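Local coordinates for single-stranded DNA-binding protein DdrB (Deinococcus radiodurans, PDB 4NOE) that binds single-stranded DNA and assists the accurate annealing of complementary strands in the DNA damage response of this bacterium, at the interface of chains A and B. Sequence-based numbering; all coordinates share one arbitrary frame. Chains: chain A/B, Single-stranded DNA-binding protein DdrB.

The interface of chains A and B. Residues chain A 16-18; chain B 8-9, 28, 32, 42.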
ATOM      1  N   ALA A  16       4.630  30.137  12.684  1.00 11.56           N
ATOM      2  CA  ALA A  16       3.502  30.540  13.538  1.00 12.69           C
ATOM      3  C   ALA A  16       2.283  30.970  12.737  1.00 15.18           C
ATOM      4  O   ALA A  16       2.402  31.550  11.653  1.00 10.57           O
ATOM      5  CB  ALA A  16       3.907  31.632  14.526  1.00 11.15           C
ATOM      6  N   ARG A  17       1.107  30.673  13.279  1.00 17.65           N
ATOM      7  CA  ARG A  17      -0.146  30.990  12.616  1.00 18.93           C
ATOM      8  C   ARG A  17      -0.658  32.344  13.095  1.00 14.92           C
ATOM      9  O   ARG A  17      -1.195  32.475  14.201  1.00 15.24           O
ATOM     10  CB  ARG A  17      -1.185  29.897  12.895  1.00 10.19           C
ATOM     11  CG  ARG A  17      -0.677  28.499  12.616  1.00 31.16           C
ATOM     12  CD  ARG A  17      -1.709  27.420  12.970  1.00 39.73           C
ATOM     13  NE  ARG A  17      -2.565  27.089  11.834  1.00 44.28           N
ATOM     14  CZ  ARG A  17      -3.673  27.755  11.525  1.00 55.92           C
ATOM     15  NH1 ARG A  17      -4.398  27.397  10.475  1.00 61.82           N
ATOM     16  NH2 ARG A  17      -4.056  28.783  12.270  1.00 56.88           N
ATOM     17  N   VAL A  18      -0.489  33.346  12.246  1.00 14.38           N
ATOM     18  CA  VAL A  18      -0.723  34.734  12.624  1.00 13.52           C
ATOM     19  C   VAL A  18      -1.772  35.387  11.716  1.00 19.94           C
ATOM     20  O   VAL A  18      -1.703  35.277  10.485  1.00 20.17           O
ATOM     21  CB  VAL A  18       0.597  35.522  12.519  1.00 15.81           C
ATOM     22  CG1 VAL A  18       0.343  37.022  12.586  1.00 29.04           C
ATOM     23  CG2 VAL A  18       1.555  35.079  13.615  1.00 10.96           C
TER
ATOM     24  N   ILE B   8      -2.249  35.601  17.216  1.00 23.49           N
ATOM     25  CA  ILE B   8      -1.470  34.400  17.012  1.00 17.63           C
ATOM     26  C   ILE B   8      -2.159  33.230  17.688  1.00 13.60           C
ATOM     27  O   ILE B   8      -2.575  33.317  18.856  1.00 12.81           O
ATOM     28  CB  ILE B   8      -0.005  34.566  17.492  1.00  9.92           C
ATOM     29  CG1 ILE B   8       0.720  33.221  17.440  1.00 14.02           C
ATOM     30  CG2 ILE B   8       0.059  35.177  18.889  1.00 12.51           C
ATOM     31  CD1 ILE B   8       2.243  33.347  17.554  1.00 23.87           C
ATOM     32  N   GLU B   9      -2.289  32.139  16.940  1.00 13.50           N
ATOM     33  CA  GLU B   9      -2.948  30.948  17.437  1.00 16.39           C
ATOM     34  C   GLU B   9      -1.931  29.931  17.916  1.00  9.35           C
ATOM     35  O   GLU B   9      -1.021  29.536  17.171  1.00 15.05           O
ATOM     36  CB  GLU B   9      -3.830  30.326  16.341  1.00 10.58           C
ATOM     37  N   LEU B  28       5.620  40.624  18.456  1.00 22.58           N
ATOM     38  CA  LEU B  28       5.234  39.264  18.034  1.00 17.82           C
ATOM     39  C   LEU B  28       6.169  38.184  18.572  1.00 19.64           C
ATOM     40  O   LEU B  28       5.713  37.259  19.250  1.00 16.44           O
ATOM     41  CB  LEU B  28       5.120  39.157  16.516  1.00 17.13           C
ATOM     42  CG  LEU B  28       4.804  37.759  15.981  1.00 22.62           C
ATOM     43  CD1 LEU B  28       3.477  37.253  16.562  1.00 22.68           C
ATOM     44  CD2 LEU B  28       4.770  37.731  14.456  1.00 14.51           C
ATOM     45  N   GLN B  32       5.797  35.049  21.312  1.00 22.23           N
ATOM     46  CA  GLN B  32       6.083  33.636  21.058  1.00 22.12           C
ATOM     47  C   GLN B  32       7.059  33.089  22.097  1.00 15.83           C
ATOM     48  O   GLN B  32       6.899  31.959  22.554  1.00 24.09           O
ATOM     49  CB  GLN B  32       6.657  33.408  19.653  1.00 24.47           C
ATOM     50  CG  GLN B  32       5.680  33.530  18.513  1.00 21.44           C
ATOM     51  CD  GLN B  32       6.330  33.217  17.182  1.00 20.36           C
ATOM     52  OE1 GLN B  32       6.737  32.086  16.926  1.00 31.67           O
ATOM     53  NE2 GLN B  32       6.454  34.225  16.337  1.00 21.20           N
ATOM     54  N   SER B  42       3.014  27.162  18.021  1.00 19.00           N
ATOM     55  CA  SER B  42       2.138  27.768  17.037  1.00 14.61           C
ATOM     56  C   SER B  42       2.444  27.196  15.681  1.00 18.01           C
ATOM     57  O   SER B  42       3.607  27.207  15.248  1.00 13.63           O
ATOM     58  CB  SER B  42       2.336  29.277  17.007  1.00 15.37           C
ATOM     59  OG  SER B  42       1.418  29.856  16.098  1.00 14.69           O
TER
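With OG set opposite its own backbone N (chi1 -177°), B:Ser42 directs its hydroxyl at the backbone of A:Arg17, while B:Ile8, whose CG1 also lies anti to N (chi1 172°), extends CD1 towards the methyl of A:Ala16. The contact is an antiparallel beta pairing between two copies of DdrB, a single-stranded DNA-binding protein, in the deposited assembly of ten, and may be a biological interface: the first residues of strand 17-22 of chain A pair with strand 6-11 of chain B, A:Arg17 opposite B:Glu9 and A:Val18 opposite B:Ile8. The amide of B:Glu9 donates to the carbonyl O of A:Arg17, N to O 3.0 Å, nearly straight at the hydrogen (170°). The return bond goes through a side chain: A:Arg17 N donates to B:Ser42 OG at 3.0 Å, and that hydroxyl donates in turn to B:Glu9 O at 2.7 Å, reaching it tilted from the carbonyl plane. The serine oxygen thus acts as acceptor and donor at once, relaying one strand's amide to the other strand's carbonyl where A:Arg17 N and B:Glu9 O, 4.6 Å apart, do not bond directly. An alanine at B:Ser42 would remove this relay and would probably leave the A:Arg17 amide and the B:Glu9 carbonyl without these partners. A:Arg17 is poorly ordered, and its side chain is given no role here. Beside the relay, A:Ala16 CB lies 3.8 Å from B:Ser42 CB and 3.9 Å from B:Ile8 CD1. The amide end of B:Gln32, from helix 28-36, borders the same methyl, OE1 being 3.7 Å from A:Ala16 CB. Further along, A:Val18 CG2 approaches B:Leu28 CD1 at 4.1 Å, the two side chains meeting at a slant in a loose apolar contact.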